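Local structure of HAD hydrolase, family IA, variant 3 (Entamoeba histolytica, 6W04) at residues Thr78-Ser83 with Ile120-Leu125; Thr183-Ala188 with Glu215-Leu220. The protein probably works as a magnesium-dependent hydrolase of the haloacid dehalogenase superfamily, with no particular substrate established. One frame throughout, in Å; residues are numbered along the deposited sequence. Where two conformers were deposited one is given.

Interaction 1. Residues Thr78-Ser83 with Ile120-Leu125; sequences TMLMKS and IQKYHL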
loop_
_atom_site.group_PDB
_atom_site.type_symbol
_atom_site.label_atom_id
_atom_site.label_comp_id
_atom_site.label_asym_id
_atom_site.label_seq_id
_atom_site.Cartn_x
_atom_site.Cartn_y
_atom_site.Cartn_z
ATOM N N THR A 78 12.525 -12.023 -0.009
ATOM C CA THR A 78 13.765 -12.456 -0.633
ATOM C C THR A 78 13.836 -11.973 -2.076
ATOM O O THR A 78 14.862 -11.438 -2.519
ATOM C CB THR A 78 13.845 -13.977 -0.544
ATOM O OG1 THR A 78 13.880 -14.345 0.835
ATOM C CG2 THR A 78 15.089 -14.489 -1.225
ATOM N N MET A 79 12.738 -12.136 -2.816
ATOM C CA MET A 79 12.683 -11.672 -4.203
ATOM C C MET A 79 12.785 -10.149 -4.297
ATOM O O MET A 79 13.522 -9.619 -5.140
ATOM C CB MET A 79 11.392 -12.164 -4.860
ATOM C CG MET A 79 11.290 -13.705 -4.920
ATOM S SD MET A 79 12.466 -14.491 -6.094
ATOM C CE MET A 79 12.104 -13.546 -7.585
ATOM N N LEU A 80 12.032 -9.433 -3.455
ATOM C CA LEU A 80 12.074 -7.980 -3.445
ATOM C C LEU A 80 13.492 -7.463 -3.198
ATOM O O LEU A 80 13.965 -6.566 -3.908
ATOM C CB LEU A 80 11.108 -7.412 -2.395
ATOM C CG LEU A 80 11.136 -5.872 -2.387
ATOM C CD1 LEU A 80 10.522 -5.385 -3.736
ATOM C CD2 LEU A 80 10.345 -5.308 -1.238
ATOM N N MET A 81 14.189 -8.032 -2.204
ATOM C CA MET A 81 15.546 -7.584 -1.898
ATOM C C MET A 81 16.475 -7.743 -3.093
ATOM O O MET A 81 17.319 -6.878 -3.348
ATOM C CB MET A 81 16.103 -8.352 -0.698
ATOM C CG MET A 81 15.943 -7.633 0.614
ATOM S SD MET A 81 16.939 -6.135 0.656
ATOM C CE MET A 81 16.848 -5.763 2.400
ATOM N N LYS A 82 16.367 -8.849 -3.826
ATOM C CA LYS A 82 17.299 -8.975 -4.943
ATOM C C LYS A 82 16.772 -8.351 -6.230
ATOM O O LYS A 82 17.558 -8.177 -7.167
ATOM C CB LYS A 82 17.693 -10.437 -5.193
ATOM C CG LYS A 82 16.580 -11.403 -5.505
ATOM C CD LYS A 82 17.166 -12.826 -5.529
ATOM C CE LYS A 82 16.073 -13.880 -5.515
ATOM N NZ LYS A 82 16.601 -15.253 -5.704
ATOM N N SER A 83 15.499 -7.952 -6.263
ATOM C CA SER A 83 14.921 -7.270 -7.415
ATOM C C SER A 83 15.497 -5.854 -7.550
ATOM O O SER A 83 16.218 -5.354 -6.676
ATOM C CB SER A 83 13.401 -7.177 -7.273
ATOM O OG SER A 83 13.086 -6.111 -6.386
ATOM N N ILE A 120 12.516 -0.673 4.584
ATOM C CA ILE A 120 13.440 0.311 5.153
ATOM C C ILE A 120 14.864 0.009 4.721
ATOM O O ILE A 120 15.607 0.897 4.296
ATOM C CB ILE A 120 13.322 0.339 6.690
ATOM C CG1 ILE A 120 11.917 0.804 7.099
ATOM C CG2 ILE A 120 14.410 1.223 7.305
ATOM C CD1 ILE A 120 11.575 0.537 8.573
ATOM N N GLN A 121 15.267 -1.257 4.838
ATOM C CA GLN A 121 16.610 -1.672 4.465
ATOM C C GLN A 121 16.892 -1.379 2.990
ATOM O O GLN A 121 17.906 -0.760 2.644
ATOM C CB GLN A 121 16.747 -3.169 4.763
ATOM C CG GLN A 121 18.073 -3.670 5.267
ATOM C CD GLN A 121 17.939 -5.037 5.964
ATOM O OE1 GLN A 121 18.850 -5.471 6.667
ATOM N NE2 GLN A 121 16.789 -5.710 5.771
ATOM N N LYS A 122 15.996 -1.819 2.107
ATOM C CA LYS A 122 16.260 -1.751 0.667
ATOM C C LYS A 122 16.153 -0.320 0.148
ATOM O O LYS A 122 16.933 0.095 -0.713
ATOM C CB LYS A 122 15.274 -2.666 -0.090
ATOM C CG LYS A 122 15.454 -2.638 -1.616
ATOM C CD LYS A 122 14.507 -3.625 -2.332
ATOM C CE LYS A 122 14.810 -3.647 -3.856
ATOM N NZ LYS A 122 16.152 -4.245 -4.154
ATOM N N TYR A 123 15.199 0.451 0.648
ATOM C CA TYR A 123 14.949 1.763 0.080
ATOM C C TYR A 123 15.519 2.913 0.901
ATOM O O TYR A 123 15.319 4.072 0.522
ATOM C CB TYR A 123 13.439 1.942 -0.144
ATOM C CG TYR A 123 12.939 0.924 -1.152
ATOM C CD1 TYR A 123 13.324 1.009 -2.483
ATOM C CD2 TYR A 123 12.136 -0.154 -0.765
ATOM C CE1 TYR A 123 12.902 0.056 -3.430
ATOM C CE2 TYR A 123 11.731 -1.119 -1.703
ATOM C CZ TYR A 123 12.117 -1.002 -3.031
ATOM O OH TYR A 123 11.711 -1.913 -3.993
ATOM N N HIS A 124 16.249 2.635 1.982
ATOM C CA HIS A 124 16.892 3.698 2.776
ATOM C C HIS A 124 15.864 4.711 3.263
ATOM O O HIS A 124 16.099 5.918 3.261
ATOM C CB HIS A 124 17.996 4.392 1.978
ATOM C CG HIS A 124 18.879 3.435 1.246
ATOM N ND1 HIS A 124 19.621 2.471 1.894
ATOM C CD2 HIS A 124 19.116 3.271 -0.077
ATOM C CE1 HIS A 124 20.297 1.769 1.001
ATOM N NE2 HIS A 124 20.007 2.233 -0.202
ATOM N N LEU A 125 14.711 4.203 3.694
ATOM C CA LEU A 125 13.586 5.067 4.022
ATOM C C LEU A 125 13.895 6.055 5.135
ATOM O O LEU A 125 13.255 7.110 5.198
ATOM C CB LEU A 125 12.376 4.215 4.384
ATOM C CG LEU A 125 11.725 3.463 3.224
ATOM C CD1 LEU A 125 10.503 2.721 3.775
ATOM C CD2 LEU A 125 11.330 4.407 2.051
#
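The ammonium group of Lys122 is gripped by two backbone carbonyls where helix 62-82 ends: NZ donates to Ser83 O at 2.8 Å and to Met81 O at 3.0 Å. In both bonds the nitrogen stands above the carbonyl plane, less so at Ser83, where it also lies nearer the line of the C=O bond (C=O...N 143° against 114° at Met81). The case illustrates how a lysine can close the C-terminal end of another helix, where carbonyls lack their usual amide partners and the helix dipole should favour a positive charge. The lysine chain runs extended as far as CE and then bends at chi4 (68°), which brings NZ within bonding distance of both oxygens. Packing is tight, for Lys122 CE comes within 3.0 Å of Leu80 O. That carbonyl is itself held by the Ser83 hydroxyl, whose OG donates to Leu80 O at 2.7 Å from only a little outside the carbonyl plane.

Side-chain contacts flank the lysine. Lys122 CG lies 3.9 Å above the Tyr123 ring plane, over its centre, while Leu80 crosses Tyr123 at about a right angle, its CD2 at the ring edge and its CD1 3.7 Å from Tyr123 OH. The phenol hydroxyl is hydrogen-bonded to Ile85 O. Met81 CE meets CB and NE2 of Gln121 in one of two deposited conformers, a less certain contact.

Leu80 continues inward onto Val118 and Phe119 of helix 113-123 and Leu18 of helix 16-31. The contact thus ties the last turn of helix 62-82, probably part of the C1-type helical cap inserted after the first core strand, as in relatives, to the end of helix 113-123, which follows strand 105-112 of the parallel core sheet.

Interaction 2. Residues Thr183-Ala188 with Glu215-Leu220; sequences TPIGIA and EEMVDL
Leu220 reaches from its helix into the step between Thr183 and Ile185, crossing both side chains obliquely. One methyl does most of the touching: Leu220 CD2 sits 3.6 Å from Ile185 CG1 and 3.7 Å from Thr183 CG2. With CG anti to the backbone N (chi1 -166°), Leu220 carries CG itself up to the threonine methyl, 3.8 Å from Thr183 CG2. Thr183 offers its carbon branch to the leucine. Ile185 extends further, its CD1 lying 3.8 Å from Leu220 CD2 and also reaching Met217, which it crosses at about a right angle; there the isoleucine CD1 meets the methionine CG at 4.1 Å.

Thr183 and Ile185 direct their CB atoms toward the helix, whereas the intervening Pro184 turns to the other face of the sheet, where it packs on Ile174, Ala177 and Leu178 of helix 171-180. This is the alternation expected of a strand in the three-layered alpha/beta/alpha Rossmann-like core of the HAD family, with a helix covering each face. Strand 183-187 and helix segment 215-220 run at a slant, nearer antiparallel than parallel, with 137° between their N-to-C directions and their axes 10.1 Å apart. Van der Waals contact alone joins the two segments. Ile185 and Met217 both extend onto Ile165 and Phe167, so the helix spans strand 183-187 and its neighbour 164-168, the strand that ends at Glu168 beside the magnesium site.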
loop_
_atom_site.group_PDB
_atom_site.type_symbol
_atom_site.label_atom_id
_atom_site.label_comp_id
_atom_site.label_asym_id
_atom_site.label_seq_id
_atom_site.Cartn_x
_atom_site.Cartn_y
_atom_site.Cartn_z
ATOM N N THR A 183 -8.484 12.948 1.836
ATOM C CA THR A 183 -8.759 13.130 0.411
ATOM C C THR A 183 -7.829 12.244 -0.407
ATOM O O THR A 183 -6.603 12.456 -0.388
ATOM C CB THR A 183 -8.592 14.593 0.010
ATOM O OG1 THR A 183 -9.583 15.385 0.686
ATOM C CG2 THR A 183 -8.758 14.762 -1.501
ATOM N N PRO A 184 -8.344 11.243 -1.123
ATOM C CA PRO A 184 -7.461 10.283 -1.795
ATOM C C PRO A 184 -7.119 10.696 -3.216
ATOM O O PRO A 184 -7.928 11.273 -3.950
ATOM C CB PRO A 184 -8.302 8.994 -1.801
ATOM C CG PRO A 184 -9.729 9.514 -1.991
ATOM C CD PRO A 184 -9.771 10.909 -1.327
ATOM N N ILE A 185 -5.888 10.380 -3.602
ATOM C CA ILE A 185 -5.420 10.499 -4.981
ATOM C C ILE A 185 -4.964 9.107 -5.404
ATOM O O ILE A 185 -4.113 8.500 -4.742
ATOM C CB ILE A 185 -4.284 11.527 -5.124
ATOM C CG1 ILE A 185 -4.771 12.924 -4.704
ATOM C CG2 ILE A 185 -3.728 11.512 -6.553
ATOM C CD1 ILE A 185 -3.703 14.045 -4.783
ATOM N N GLY A 186 -5.557 8.584 -6.476
ATOM C CA GLY A 186 -5.254 7.222 -6.884
ATOM C C GLY A 186 -3.923 7.155 -7.612
ATOM O O GLY A 186 -3.522 8.092 -8.307
ATOM N N ILE A 187 -3.209 6.044 -7.402
ATOM C CA ILE A 187 -1.996 5.727 -8.149
ATOM C C ILE A 187 -2.336 4.595 -9.106
ATOM O O ILE A 187 -2.737 3.505 -8.671
ATOM C CB ILE A 187 -0.827 5.343 -7.228
ATOM C CG1 ILE A 187 -0.373 6.543 -6.379
ATOM C CG2 ILE A 187 0.341 4.840 -8.054
ATOM C CD1 ILE A 187 0.089 7.751 -7.189
ATOM N N ALA A 188 -2.178 4.843 -10.413
ATOM C CA ALA A 188 -2.621 3.892 -11.440
ATOM C C ALA A 188 -1.570 2.800 -11.707
ATOM O O ALA A 188 -1.110 2.591 -12.828
ATOM C CB ALA A 188 -2.977 4.644 -12.723
ATOM N N GLU A 215 0.840 22.219 -5.188
ATOM C CA GLU A 215 -0.268 23.149 -5.377
ATOM C C GLU A 215 -1.532 22.418 -5.810
ATOM O O GLU A 215 -2.634 22.760 -5.364
ATOM C CB GLU A 215 0.118 24.226 -6.397
ATOM N N GLU A 216 -1.396 21.420 -6.690
ATOM C CA GLU A 216 -2.549 20.600 -7.055
ATOM C C GLU A 216 -3.143 19.919 -5.830
ATOM O O GLU A 216 -4.370 19.849 -5.679
ATOM C CB GLU A 216 -2.153 19.555 -8.095
ATOM C CG GLU A 216 -1.816 20.094 -9.483
ATOM C CD GLU A 216 -1.336 18.993 -10.424
ATOM O OE1 GLU A 216 -0.108 18.853 -10.610
ATOM O OE2 GLU A 216 -2.188 18.251 -10.962
ATOM N N MET A 217 -2.279 19.417 -4.937
ATOM C CA MET A 217 -2.739 18.701 -3.750
ATOM C C MET A 217 -3.419 19.642 -2.764
ATOM O O MET A 217 -4.450 19.293 -2.173
ATOM C CB MET A 217 -1.561 17.983 -3.086
ATOM C CG MET A 217 -0.941 16.906 -3.967
ATOM S SD MET A 217 0.668 16.269 -3.418
ATOM C CE MET A 217 0.189 15.720 -1.806
ATOM N N VAL A 218 -2.855 20.835 -2.568
ATOM C CA VAL A 218 -3.471 21.809 -1.673
ATOM C C VAL A 218 -4.854 22.182 -2.183
ATOM O O VAL A 218 -5.825 22.236 -1.418
ATOM C CB VAL A 218 -2.568 23.047 -1.519
ATOM C CG1 VAL A 218 -3.392 24.269 -1.173
ATOM C CG2 VAL A 218 -1.500 22.793 -0.451
ATOM N N ASP A 219 -4.966 22.415 -3.493
ATOM C CA ASP A 219 -6.239 22.843 -4.065
ATOM C C ASP A 219 -7.287 21.744 -3.953
ATOM O O ASP A 219 -8.456 22.020 -3.665
ATOM C CB ASP A 219 -6.054 23.264 -5.524
ATOM C CG ASP A 219 -5.436 24.647 -5.664
ATOM O OD1 ASP A 219 -4.403 24.783 -6.354
ATOM O OD2 ASP A 219 -5.983 25.601 -5.073
ATOM N N LEU A 220 -6.885 20.491 -4.172
ATOM C CA LEU A 220 -7.830 19.388 -4.065
ATOM C C LEU A 220 -8.486 19.353 -2.686
ATOM O O LEU A 220 -9.693 19.109 -2.572
ATOM C CB LEU A 220 -7.122 18.067 -4.368
ATOM C CG LEU A 220 -8.018 16.860 -4.633
ATOM C CD1 LEU A 220 -8.871 17.080 -5.871
ATOM C CD2 LEU A 220 -7.174 15.594 -4.769
#

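How the interactions relate
The two contacts come in series along the chain, interaction 1 closing before interaction 2 opens, and they share no helix or strand. Their centres lie 27 Å apart and their nearest atoms about 14 Å. What connects them is the parallel sheet: helix 113-123 of interaction 1 follows strand 105-112, on one side of strand 3-7, whereas strand 183-187 of interaction 2 lies two places away on the other side. The magnesium ion, bound by Asp7, Asn9 and Asp169, is about 13 Å from the Leu80 side chain and about 12 Å from that of Pro184. One contact joins the probable cap to the core; the other covers the core sheet with the C-terminal helix.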